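Malonyl acyl carrier protein transacylase (Streptococcus pneumoniae, PDB 3IM8) probably catalyses the transfer of the malonyl group from malonyl-CoA to holo-acyl carrier protein, giving malonyl-ACP and free CoA for fatty acid synthesis. Local coordinates at residues Ala9-Gln14 with Arg59-Ala64; Gln38-Asp43 with Asp107-Val112; Tyr46-Asp49 with Lys54-Gln57; Tyr94-Ala99 with Cys224-Asn229; Glu212-Val217 with Leu243-Val248. All coordinates share one frame; numbering follows the deposited sequence.

How the contacts relate
All five contacts lie within the acyl transferase domain, gathered in the part built round the parallel sheet and its helices. Contact 1 starts from the loop after strand 4-8, and in contact 4 segment 224-229 is bonded to Val86 of strand 85-88. Contacts 1 and 3, with centres about 9 Å apart, tie that loop and the short helices 44-50 and 52-55 to the start of helix 58-78; both segments of contact 3 fall between those of contact 1. Contact 2 brings helix 105-122 against helix 27-40. Leu111 and Val112 of helix 105-122 lead on to contacts 4 and 5, which meet through Leu97 and Leu244. The centres of contacts 3 and 5 are about 25 Å apart; contacts 1, 4 and 5 are nearest the predicted active site.

Contact 1. Residues Ala9-Gln14 with Arg59-Ala64; sequences AGQGAQ and RYTQPA
Gln11 and Gln14, in the loop that leaves strand 4-8, meet Thr61 and Gln62 near the start of helix 58-78 in a mixed contact, one amide-amide hydrogen bond beside a buried methyl, close to the predicted active site. Gln62 NE2 donates to Gln11 OE1 at 3.0 Å, a bent bond in which the donor stands 24° off the carbonyl plane and the two amide planes are turned 38° apart. Gln11 reaches that far because its chain is extended as far as the amide (chi1 -169°). The methyl Thr61 CG2 sits over the flat of the Gln14 amide, 3.3 Å from both Gln14 CD and Gln14 OE1, and also touches Gln11 CG at 3.9 Å. Gln14 OE1 accepts from Gly12 N at 2.8 Å on an in-plane lone pair, probably helping to hold the type II turn from Gly10 to Ala13, whose own backbone bond is weak and whose third place, with positive phi, suits Gly12. Gln62 OE1 receives Arg115 NH1, and Thr61 OG1 bonds Leu55 O. The side chain of Gln11 lies about 3 Å from an acetate ion, probably from the crystallisation liquor, and about 6 Å from that of Ser90. Around the contact, Gln14 packs on Leu55 of helix 52-55, Gln11 on Phe198, and Gln62 on Leu91, just beyond strand 85-88.

Contact 2. Residues Gln38-Asp43 with Asp107-Val112; sequences QVLGYD and DAVALV
Val39 and Leu40, in the last turn of helix 27-40, pack against Val109 and Ala110 of helix 105-122. The contact across the two helices is apolar throughout. Val39 CG1 is the probing methyl: with chi1 at 166° it lies opposite its own backbone N, and it settles over the helix backbone, 3.7 Å from Ala110 N and 3.8 Å from Ala110 CB. The small alanine suits this place, because it lets the valine methyl come down to the main chain; the two CA atoms, Val39 CA and Ala110 CA, are 6.4 Å apart. Val39 CG1 also touches Val109 CG1 at 3.9 Å. Leu40 receives that same Val109 methyl from the other helix. Its branch point Leu40 CG and its methyl Leu40 CD2 each stand 3.7 Å from Val109 CG1, and the two side chains run across each other at about a right angle, so the valine methyl rests against the fork of the leucine. Pro63 and Leu66 of helix 58-78 also touch Leu40 and Val109 respectively.

Beyond the packing, the chain turns through Gly41, whose positive phi glycine adopts easily, and the side chain of Asp43 is an N-cap of the next helix, through OD1 to Tyr46 N.

With no hydrogen bond or salt bridge between the segments, the join rests on dispersion and on partial burial, with Val109 the buried member; any selectivity therefore probably comes from shape, two valines and a leucine against a small alanine.

Contact 3. Residues Tyr46-Asp49 with Lys54-Gln57; sequences YLID and KLNQ
Two short helices in succession, 44-50 and 52-55, pack together where Leu47 and Ile48 meet Leu55 and the aliphatic start of Lys54. Leu47 has its CG opposite the backbone N (chi1 -174°), which carries the methyl CD2 across to the second helix, where it rests on the main chain 3.9 Å from Leu55 CA and touches Leu55 CB at 4.1 Å. The branch point Leu47 CG also lies alongside the first methylene of Lys54, with Leu47 CG and Lys54 CB 4.2 Å apart.

Ile48 approaches Leu55 from the neighbouring position. Although its CB leaves the backbone away from the second helix, the methylene Ile48 CG1 comes within 4.1 Å of Leu55 CD1, the two side chains inclined to one another. The other leucine methyl, Leu55 CD2, sits 3.9 Å from the carbonyl Ile48 O. Leu55 thus uses both arms of its fork, and a leucine suits a place that must meet a side chain with one methyl and a backbone with the other.

Only Glu51 separates the two helices, and helix 58-78 sets off soon after the second. That longer helix closes the apolar side: Leu47 packs on Tyr60, Ile48 on Thr68 and Leu55 on Ala64. Lys54 is suited to the edge of the contact, since its CB lies beside Leu47 while its NZ forms a salt bridge with Glu51.

Contact 4. Residues Tyr94-Ala99 with Cys224-Asn229; sequences YSALVA and CPLVGN
Leu226 carries its CG opposite the backbone N (chi1 175°), and this sends the methyl CD1 straight at Ala96 and Leu97 of helix 92-99; Leu97, with CG opposite its own carbonyl carbon (chi1 -79°), folds its branch back to meet it. Leu226 CD1 is the focus of the contact. It lies against the helix backbone, 3.6 Å from both Ala96 C and Leu97 N, the two atoms of one peptide bond. Ala96 CB lies 3.7 Å from it, and Leu97 CD2 stands at the same distance, its side chain slanting past that of Leu226. The small alanine permits the close approach to the peptide, while the leucines supply methyl groups that meet beside it.

Helix 92-99 follows the strand 85-88 and the turn that bears Ser90, the predicted nucleophile, in a sequence pattern consistent with a nucleophile elbow. Segment 224-229 runs beside that strand, Pro225 and Val227 making backbone hydrogen bonds to Val86. Leu226 therefore lies between Val86 of the strand and Ala96 and Leu97 of the helix that comes after the elbow, and Val86 itself touches the side chains of both Ala96 and Leu226. Further along, the backbone Asn229 N bonds Glu93 OE1 near the start of the helix.

Contact 5. Residues Glu212-Val217 with Leu243-Val248; sequences ETLAQV and LLTRQV
Leu214, in segment 212-217, meets Leu244 and Thr245 of helix 240-247. In sequence order, Thr213 comes first and faces another way: its OG1 bonds Tyr118 OH, and its side chain packs on helix 105-122. Leu214 then points at the second segment. Its CG lies opposite the carbonyl carbon (chi1 -76°), and both methyls are used. CD1 enters between two neighbouring residues, with Leu214 CD1 3.7 Å from Leu244 CB and 3.6 Å from Thr245 OG1. The second methyl, Leu214 CD2, reaches Leu244 CD1 at 4.1 Å, the two leucines crossing at about a right angle. The threonine hydroxyl is already bonded to Ala241 O, one turn earlier in its own helix, which probably makes an apolar neighbour tolerable. Further on, Val217 N bonds Leu214 O at 2.7 Å. Leu244 also touches Leu97 and Tyr94 of helix 92-99, while Gln247 bonds His199 through its carbonyl and Ser90 O through NE2. Leu214 packs on Leu111 of helix 105-122 as well, and the contact thus lies where helices 204-215 and 240-247 come together beside helices 92-99 and 105-122.

Contact 1. Residues Ala9-Gln14 with Arg59-Ala64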
# COMPACT_ATOMS: atom_id res chain seq x y z
N ALA A 9 0.97 4.93 -3.10
CA ALA A 9 -0.40 4.60 -2.70
C ALA A 9 -0.78 3.11 -2.59
O ALA A 9 -0.32 2.30 -3.39
CB ALA A 9 -1.44 5.32 -3.67
N GLY A 10 -1.64 2.81 -1.62
CA GLY A 10 -2.29 1.51 -1.46
C GLY A 10 -3.77 1.43 -1.80
O GLY A 10 -4.42 2.42 -2.18
N GLN A 11 -4.29 0.22 -1.67
CA GLN A 11 -5.70 -0.05 -1.97
C GLN A 11 -6.57 0.86 -1.10
O GLN A 11 -6.22 1.10 0.03
CB GLN A 11 -5.97 -1.53 -1.65
CG GLN A 11 -7.25 -2.05 -2.10
CD GLN A 11 -7.40 -3.50 -1.71
OE1 GLN A 11 -6.48 -4.30 -1.89
NE2 GLN A 11 -8.55 -3.84 -1.12
N GLY A 12 -7.70 1.33 -1.63
CA GLY A 12 -8.59 2.23 -0.88
C GLY A 12 -8.49 3.67 -1.39
O GLY A 12 -9.42 4.47 -1.22
N ALA A 13 -7.39 4.03 -2.06
CA ALA A 13 -7.24 5.43 -2.52
C ALA A 13 -7.77 5.65 -3.95
O ALA A 13 -7.81 6.79 -4.43
CB ALA A 13 -5.78 5.91 -2.43
N GLN A 14 -8.13 4.59 -4.65
CA GLN A 14 -8.65 4.75 -6.02
C GLN A 14 -9.88 5.68 -6.11
O GLN A 14 -10.61 5.88 -5.14
CB GLN A 14 -8.93 3.36 -6.65
CG GLN A 14 -10.17 2.55 -6.09
CD GLN A 14 -10.00 1.96 -4.66
OE1 GLN A 14 -8.92 2.05 -4.05
NE2 GLN A 14 -11.07 1.33 -4.15
N ARG A 59 -9.83 -7.41 -6.90
CA ARG A 59 -9.11 -7.99 -8.03
C ARG A 59 -8.87 -6.98 -9.18
O ARG A 59 -7.94 -7.16 -9.97
CB ARG A 59 -9.79 -9.27 -8.57
CG ARG A 59 -11.08 -8.98 -9.40
CD ARG A 59 -11.25 -9.91 -10.57
NE ARG A 59 -11.26 -11.34 -10.24
CZ ARG A 59 -12.01 -11.91 -9.29
NH1 ARG A 59 -12.83 -11.16 -8.52
NH2 ARG A 59 -11.93 -13.22 -9.09
N TYR A 60 -9.71 -5.93 -9.27
CA TYR A 60 -9.49 -4.84 -10.25
C TYR A 60 -8.83 -3.61 -9.61
O TYR A 60 -8.07 -2.91 -10.25
CB TYR A 60 -10.79 -4.43 -10.95
CG TYR A 60 -11.52 -5.59 -11.55
CD1 TYR A 60 -10.96 -6.32 -12.58
CD2 TYR A 60 -12.77 -5.97 -11.06
CE1 TYR A 60 -11.62 -7.38 -13.13
CE2 TYR A 60 -13.44 -7.04 -11.60
CZ TYR A 60 -12.85 -7.75 -12.63
OH TYR A 60 -13.50 -8.85 -13.16
N THR A 61 -9.14 -3.33 -8.35
CA THR A 61 -8.49 -2.22 -7.68
C THR A 61 -6.97 -2.32 -7.72
O THR A 61 -6.26 -1.30 -7.94
CB THR A 61 -8.89 -2.18 -6.22
OG1 THR A 61 -10.32 -2.31 -6.14
CG2 THR A 61 -8.46 -0.86 -5.59
N GLN A 62 -6.46 -3.52 -7.45
CA GLN A 62 -5.01 -3.65 -7.29
C GLN A 62 -4.25 -3.32 -8.58
O GLN A 62 -3.38 -2.47 -8.56
CB GLN A 62 -4.61 -5.00 -6.67
CG GLN A 62 -5.15 -5.13 -5.21
CD GLN A 62 -4.47 -6.23 -4.40
OE1 GLN A 62 -3.43 -6.77 -4.80
NE2 GLN A 62 -5.06 -6.58 -3.27
N PRO A 63 -4.62 -3.94 -9.72
CA PRO A 63 -3.91 -3.54 -10.98
C PRO A 63 -4.29 -2.13 -11.44
O PRO A 63 -3.48 -1.44 -12.05
CB PRO A 63 -4.34 -4.62 -11.97
CG PRO A 63 -5.69 -5.16 -11.41
CD PRO A 63 -5.43 -5.16 -9.92
N ALA A 64 -5.48 -1.65 -11.09
CA ALA A 64 -5.85 -0.28 -11.47
C ALA A 64 -4.94 0.72 -10.83
O ALA A 64 -4.41 1.58 -11.51
CB ALA A 64 -7.33 0.06 -11.07

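Contact 2. Residues Gln38-Asp43 with Asp107-Val112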
# COMPACT_ATOMS: atom_id res chain seq x y z
N GLN A 38 -3.40 -4.45 -22.14
CA GLN A 38 -2.93 -5.68 -22.81
C GLN A 38 -2.65 -6.85 -21.88
O GLN A 38 -3.13 -7.95 -22.12
CB GLN A 38 -1.71 -5.45 -23.70
CG GLN A 38 -1.64 -6.47 -24.82
CD GLN A 38 -0.83 -5.97 -26.03
OE1 GLN A 38 -0.88 -6.56 -27.13
NE2 GLN A 38 -0.09 -4.86 -25.82
N VAL A 39 -1.88 -6.63 -20.81
CA VAL A 39 -1.57 -7.76 -19.92
C VAL A 39 -2.85 -8.36 -19.33
O VAL A 39 -3.01 -9.58 -19.21
CB VAL A 39 -0.55 -7.35 -18.81
CG1 VAL A 39 -0.49 -8.42 -17.68
CG2 VAL A 39 0.80 -7.08 -19.40
N LEU A 40 -3.76 -7.48 -18.94
CA LEU A 40 -5.01 -7.88 -18.27
C LEU A 40 -6.06 -8.57 -19.16
O LEU A 40 -6.83 -9.35 -18.68
CB LEU A 40 -5.63 -6.63 -17.64
CG LEU A 40 -4.67 -6.05 -16.60
CD1 LEU A 40 -5.06 -4.62 -16.22
CD2 LEU A 40 -4.66 -6.93 -15.38
N GLY A 41 -6.12 -8.26 -20.46
CA GLY A 41 -7.14 -8.83 -21.34
C GLY A 41 -8.45 -8.06 -21.27
O GLY A 41 -9.53 -8.60 -21.62
N TYR A 42 -8.39 -6.81 -20.80
CA TYR A 42 -9.56 -5.90 -20.74
C TYR A 42 -9.08 -4.43 -20.64
O TYR A 42 -7.93 -4.13 -20.28
CB TYR A 42 -10.53 -6.25 -19.62
CG TYR A 42 -9.94 -6.07 -18.24
CD1 TYR A 42 -9.70 -4.78 -17.72
CD2 TYR A 42 -9.63 -7.18 -17.46
CE1 TYR A 42 -9.16 -4.61 -16.42
CE2 TYR A 42 -9.11 -7.03 -16.18
CZ TYR A 42 -8.87 -5.74 -15.68
OH TYR A 42 -8.36 -5.63 -14.44
N ASP A 43 -9.98 -3.53 -21.02
CA ASP A 43 -9.68 -2.13 -21.11
C ASP A 43 -9.65 -1.57 -19.69
O ASP A 43 -10.71 -1.29 -19.16
CB ASP A 43 -10.79 -1.43 -21.95
CG ASP A 43 -10.52 0.08 -22.20
OD1 ASP A 43 -9.69 0.72 -21.54
OD2 ASP A 43 -11.19 0.62 -23.08
N ASP A 107 5.04 -7.84 -15.68
CA ASP A 107 4.99 -8.87 -14.63
C ASP A 107 4.14 -8.43 -13.41
O ASP A 107 3.36 -9.22 -12.87
CB ASP A 107 6.40 -9.17 -14.13
CG ASP A 107 7.17 -10.10 -15.05
OD1 ASP A 107 6.53 -10.66 -15.96
OD2 ASP A 107 8.41 -10.23 -14.89
N ALA A 108 4.35 -7.18 -12.97
CA ALA A 108 3.68 -6.62 -11.81
C ALA A 108 2.18 -6.63 -12.04
O ALA A 108 1.41 -7.07 -11.22
CB ALA A 108 4.16 -5.19 -11.58
N VAL A 109 1.77 -6.13 -13.20
CA VAL A 109 0.36 -6.03 -13.51
C VAL A 109 -0.30 -7.40 -13.41
O VAL A 109 -1.36 -7.51 -12.76
CB VAL A 109 0.16 -5.44 -14.90
CG1 VAL A 109 -1.31 -5.42 -15.26
CG2 VAL A 109 0.72 -4.00 -14.94
N ALA A 110 0.28 -8.44 -14.03
CA ALA A 110 -0.37 -9.75 -13.96
C ALA A 110 -0.37 -10.25 -12.49
O ALA A 110 -1.35 -10.81 -12.02
CB ALA A 110 0.30 -10.80 -14.88
N LEU A 111 0.73 -10.02 -11.78
CA LEU A 111 0.91 -10.56 -10.46
C LEU A 111 -0.05 -9.96 -9.45
O LEU A 111 -0.51 -10.69 -8.54
CB LEU A 111 2.32 -10.28 -10.03
CG LEU A 111 2.82 -10.60 -8.66
CD1 LEU A 111 2.60 -12.11 -8.34
CD2 LEU A 111 4.30 -10.20 -8.69
N VAL A 112 -0.31 -8.65 -9.55
CA VAL A 112 -1.26 -8.02 -8.60
C VAL A 112 -2.73 -8.35 -8.93
O VAL A 112 -3.55 -8.39 -8.02
CB VAL A 112 -1.04 -6.45 -8.32
CG1 VAL A 112 0.44 -6.16 -7.78
CG2 VAL A 112 -1.34 -5.62 -9.55

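Contact 3. Residues Tyr46-Asp49 with Lys54-Gln57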
# COMPACT_ATOMS: atom_id res chain seq x y z
N TYR A 46 -11.01 2.29 -19.49
CA TYR A 46 -12.48 2.29 -19.41
C TYR A 46 -12.97 1.84 -18.00
O TYR A 46 -13.85 2.46 -17.40
CB TYR A 46 -13.04 1.36 -20.48
CG TYR A 46 -14.55 1.37 -20.48
CD1 TYR A 46 -15.27 2.50 -20.94
CD2 TYR A 46 -15.26 0.27 -20.00
CE1 TYR A 46 -16.69 2.53 -20.90
CE2 TYR A 46 -16.65 0.26 -19.97
CZ TYR A 46 -17.37 1.39 -20.41
OH TYR A 46 -18.76 1.35 -20.36
N LEU A 47 -12.37 0.78 -17.46
CA LEU A 47 -12.73 0.37 -16.08
C LEU A 47 -12.55 1.52 -15.12
O LEU A 47 -13.46 1.87 -14.35
CB LEU A 47 -11.90 -0.85 -15.63
CG LEU A 47 -12.20 -1.53 -14.29
CD1 LEU A 47 -11.74 -2.98 -14.30
CD2 LEU A 47 -11.54 -0.79 -13.18
N ILE A 48 -11.37 2.15 -15.16
CA ILE A 48 -11.09 3.22 -14.21
C ILE A 48 -12.07 4.42 -14.37
O ILE A 48 -12.48 5.08 -13.38
CB ILE A 48 -9.56 3.68 -14.27
CG1 ILE A 48 -8.63 2.59 -13.69
CG2 ILE A 48 -9.35 4.94 -13.46
CD1 ILE A 48 -7.14 2.68 -14.18
N ASP A 49 -12.40 4.72 -15.61
CA ASP A 49 -13.21 5.86 -15.95
C ASP A 49 -14.74 5.69 -15.79
O ASP A 49 -15.48 6.71 -15.73
CB ASP A 49 -12.93 6.23 -17.41
CG ASP A 49 -11.53 6.73 -17.61
OD1 ASP A 49 -10.89 7.12 -16.62
OD2 ASP A 49 -11.08 6.74 -18.76
N LYS A 54 -16.62 -2.15 -10.15
CA LYS A 54 -15.46 -2.99 -10.43
C LYS A 54 -14.18 -2.33 -9.89
O LYS A 54 -13.30 -2.98 -9.38
CB LYS A 54 -15.30 -3.23 -11.94
CG LYS A 54 -16.34 -4.12 -12.56
CD LYS A 54 -15.69 -4.70 -13.76
CE LYS A 54 -16.68 -4.98 -14.84
NZ LYS A 54 -15.87 -5.11 -16.09
N LEU A 55 -14.10 -1.01 -10.04
CA LEU A 55 -12.92 -0.26 -9.60
C LEU A 55 -12.68 -0.52 -8.10
O LEU A 55 -11.51 -0.59 -7.66
CB LEU A 55 -13.02 1.26 -9.92
CG LEU A 55 -11.88 2.23 -9.49
CD1 LEU A 55 -10.47 1.87 -10.08
CD2 LEU A 55 -12.17 3.69 -9.72
N ASN A 56 -13.79 -0.63 -7.34
CA ASN A 56 -13.77 -0.86 -5.89
C ASN A 56 -13.72 -2.35 -5.51
O ASN A 56 -13.72 -2.67 -4.32
CB ASN A 56 -14.99 -0.17 -5.22
CG ASN A 56 -14.86 1.36 -5.21
OD1 ASN A 56 -13.75 1.88 -5.16
ND2 ASN A 56 -15.98 2.07 -5.26
N GLN A 57 -13.71 -3.25 -6.50
CA GLN A 57 -13.49 -4.71 -6.30
C GLN A 57 -12.00 -5.11 -6.36
O GLN A 57 -11.39 -5.07 -7.42
CB GLN A 57 -14.28 -5.56 -7.31
CG GLN A 57 -15.80 -5.44 -7.14
CD GLN A 57 -16.56 -6.14 -8.30
OE1 GLN A 57 -16.09 -7.17 -8.81
NE2 GLN A 57 -17.75 -5.55 -8.72

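Contact 4. Residues Tyr94-Ala99 with Cys224-Asn229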
# COMPACT_ATOMS: atom_id res chain seq x y z
N TYR A 94 4.28 -3.08 -4.44
CA TYR A 94 4.53 -3.67 -5.77
C TYR A 94 4.86 -2.59 -6.77
O TYR A 94 5.75 -2.75 -7.61
CB TYR A 94 3.35 -4.51 -6.26
CG TYR A 94 3.20 -5.83 -5.57
CD1 TYR A 94 2.72 -5.90 -4.27
CD2 TYR A 94 3.58 -7.01 -6.21
CE1 TYR A 94 2.58 -7.15 -3.63
CE2 TYR A 94 3.43 -8.26 -5.58
CZ TYR A 94 2.93 -8.32 -4.31
OH TYR A 94 2.76 -9.52 -3.69
N SER A 95 4.14 -1.49 -6.67
CA SER A 95 4.44 -0.27 -7.48
C SER A 95 5.89 0.19 -7.27
O SER A 95 6.59 0.52 -8.22
CB SER A 95 3.47 0.87 -7.11
OG SER A 95 2.11 0.47 -7.24
N ALA A 96 6.30 0.22 -5.98
CA ALA A 96 7.65 0.53 -5.49
C ALA A 96 8.68 -0.51 -5.98
O ALA A 96 9.80 -0.15 -6.34
CB ALA A 96 7.61 0.52 -4.06
N LEU A 97 8.30 -1.78 -6.01
CA LEU A 97 9.15 -2.83 -6.62
C LEU A 97 9.42 -2.56 -8.07
O LEU A 97 10.56 -2.74 -8.53
CB LEU A 97 8.58 -4.25 -6.44
CG LEU A 97 8.83 -4.81 -5.03
CD1 LEU A 97 7.96 -6.08 -4.81
CD2 LEU A 97 10.34 -5.10 -4.76
N VAL A 98 8.41 -2.12 -8.79
CA VAL A 98 8.56 -1.68 -10.20
C VAL A 98 9.46 -0.45 -10.31
O VAL A 98 10.42 -0.45 -11.09
CB VAL A 98 7.21 -1.43 -10.91
CG1 VAL A 98 7.42 -0.76 -12.33
CG2 VAL A 98 6.45 -2.75 -11.08
N ALA A 99 9.19 0.57 -9.50
CA ALA A 99 10.02 1.76 -9.50
C ALA A 99 11.47 1.46 -9.09
O ALA A 99 12.37 2.12 -9.55
CB ALA A 99 9.40 2.84 -8.63
N CYS A 224 17.35 0.92 -7.02
CA CYS A 224 17.36 1.81 -5.89
C CYS A 224 16.75 1.11 -4.66
O CYS A 224 15.97 0.16 -4.82
CB CYS A 224 16.68 3.12 -6.26
SG CYS A 224 15.00 3.18 -5.72
N PRO A 225 17.17 1.52 -3.45
CA PRO A 225 16.78 0.80 -2.26
C PRO A 225 15.27 0.95 -2.02
O PRO A 225 14.71 2.04 -2.25
CB PRO A 225 17.58 1.47 -1.14
CG PRO A 225 18.73 2.24 -1.85
CD PRO A 225 18.15 2.59 -3.20
N LEU A 226 14.65 -0.15 -1.61
CA LEU A 226 13.21 -0.21 -1.24
C LEU A 226 13.10 -0.63 0.23
O LEU A 226 13.71 -1.60 0.63
CB LEU A 226 12.47 -1.21 -2.13
CG LEU A 226 10.98 -1.47 -1.80
CD1 LEU A 226 10.25 -1.83 -3.03
CD2 LEU A 226 10.78 -2.63 -0.82
N VAL A 227 12.33 0.12 1.04
CA VAL A 227 12.06 -0.23 2.43
C VAL A 227 10.77 -1.06 2.50
O VAL A 227 9.68 -0.57 2.19
CB VAL A 227 11.99 1.04 3.31
CG1 VAL A 227 11.75 0.69 4.75
CG2 VAL A 227 13.30 1.84 3.18
N GLY A 228 10.89 -2.34 2.87
CA GLY A 228 9.73 -3.22 2.86
C GLY A 228 8.77 -3.05 4.02
O GLY A 228 9.16 -2.70 5.13
N ASN A 229 7.50 -3.32 3.76
CA ASN A 229 6.42 -3.18 4.75
C ASN A 229 6.58 -4.09 5.97
O ASN A 229 6.31 -3.70 7.12
CB ASN A 229 5.08 -3.51 4.06
CG ASN A 229 4.55 -2.39 3.16
OD1 ASN A 229 5.06 -1.22 3.12
ND2 ASN A 229 3.51 -2.71 2.45

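Contact 5. Residues Glu212-Val217 with Leu243-Val248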
# COMPACT_ATOMS: atom_id res chain seq x y z
N GLU A 212 3.08 -19.60 -4.49
CA GLU A 212 3.18 -20.40 -5.71
C GLU A 212 3.32 -19.46 -6.90
O GLU A 212 4.09 -19.73 -7.81
CB GLU A 212 1.94 -21.29 -5.96
CG GLU A 212 1.42 -22.18 -4.84
CD GLU A 212 0.10 -22.91 -5.24
OE1 GLU A 212 -1.02 -22.63 -4.66
OE2 GLU A 212 0.17 -23.73 -6.17
N THR A 213 2.53 -18.37 -6.92
CA THR A 213 2.54 -17.47 -8.08
C THR A 213 3.87 -16.77 -8.12
O THR A 213 4.43 -16.58 -9.20
CB THR A 213 1.40 -16.41 -8.04
OG1 THR A 213 0.13 -17.08 -8.06
CG2 THR A 213 1.47 -15.50 -9.26
N LEU A 214 4.35 -16.35 -6.95
CA LEU A 214 5.61 -15.60 -6.85
C LEU A 214 6.81 -16.43 -7.31
O LEU A 214 7.73 -15.90 -7.95
CB LEU A 214 5.83 -15.02 -5.44
CG LEU A 214 4.97 -13.79 -5.12
CD1 LEU A 214 4.93 -13.63 -3.59
CD2 LEU A 214 5.49 -12.56 -5.87
N ALA A 215 6.82 -17.72 -6.97
CA ALA A 215 7.90 -18.64 -7.43
C ALA A 215 8.18 -18.56 -8.96
O ALA A 215 9.32 -18.74 -9.43
CB ALA A 215 7.57 -20.09 -6.97
N GLN A 216 7.11 -18.26 -9.71
CA GLN A 216 7.17 -18.07 -11.15
C GLN A 216 7.70 -16.70 -11.59
O GLN A 216 8.00 -16.51 -12.78
CB GLN A 216 5.77 -18.31 -11.79
CG GLN A 216 5.27 -19.77 -11.67
CD GLN A 216 6.40 -20.81 -11.89
OE1 GLN A 216 6.53 -21.75 -11.11
NE2 GLN A 216 7.21 -20.64 -12.94
N VAL A 217 7.78 -15.76 -10.66
CA VAL A 217 8.16 -14.41 -11.03
C VAL A 217 9.65 -14.29 -10.81
O VAL A 217 10.18 -14.64 -9.76
CB VAL A 217 7.44 -13.32 -10.18
CG1 VAL A 217 7.97 -11.90 -10.54
CG2 VAL A 217 5.90 -13.41 -10.28
N LEU A 243 9.22 -12.38 1.32
CA LEU A 243 8.69 -11.22 2.02
C LEU A 243 7.29 -10.83 1.51
O LEU A 243 6.43 -10.46 2.30
CB LEU A 243 9.69 -10.05 1.94
CG LEU A 243 10.95 -10.16 2.81
CD1 LEU A 243 12.07 -9.12 2.47
CD2 LEU A 243 10.67 -10.09 4.31
N LEU A 244 7.06 -10.93 0.20
CA LEU A 244 5.75 -10.61 -0.35
C LEU A 244 4.72 -11.67 0.07
O LEU A 244 3.56 -11.37 0.34
CB LEU A 244 5.83 -10.48 -1.86
CG LEU A 244 6.65 -9.26 -2.28
CD1 LEU A 244 6.85 -9.35 -3.73
CD2 LEU A 244 5.98 -7.92 -1.87
N THR A 245 5.18 -12.91 0.14
CA THR A 245 4.41 -13.98 0.71
C THR A 245 3.90 -13.65 2.10
O THR A 245 2.73 -13.77 2.34
CB THR A 245 5.19 -15.28 0.69
OG1 THR A 245 5.28 -15.69 -0.66
CG2 THR A 245 4.48 -16.35 1.54
N ARG A 246 4.78 -13.21 3.01
CA ARG A 246 4.38 -12.84 4.39
C ARG A 246 3.61 -11.52 4.48
O ARG A 246 2.75 -11.35 5.35
CB ARG A 246 5.57 -12.83 5.33
CG ARG A 246 6.19 -14.26 5.48
CD ARG A 246 7.09 -14.35 6.68
NE ARG A 246 8.28 -13.52 6.53
CZ ARG A 246 8.66 -12.54 7.35
NH1 ARG A 246 7.95 -12.19 8.41
NH2 ARG A 246 9.77 -11.88 7.09
N GLN A 247 3.94 -10.58 3.59
CA GLN A 247 3.33 -9.25 3.64
C GLN A 247 1.80 -9.26 3.76
O GLN A 247 1.27 -8.43 4.51
CB GLN A 247 3.76 -8.39 2.44
CG GLN A 247 3.31 -6.96 2.48
CD GLN A 247 2.79 -6.50 1.09
OE1 GLN A 247 2.08 -7.25 0.39
NE2 GLN A 247 3.16 -5.28 0.69
N VAL A 248 1.13 -10.17 3.05
CA VAL A 248 -0.36 -10.23 3.01
C VAL A 248 -0.97 -10.71 4.35
O VAL A 248 -2.12 -10.41 4.69
CB VAL A 248 -0.94 -10.98 1.72
CG1 VAL A 248 -0.55 -10.29 0.42
CG2 VAL A 248 -0.52 -12.45 1.66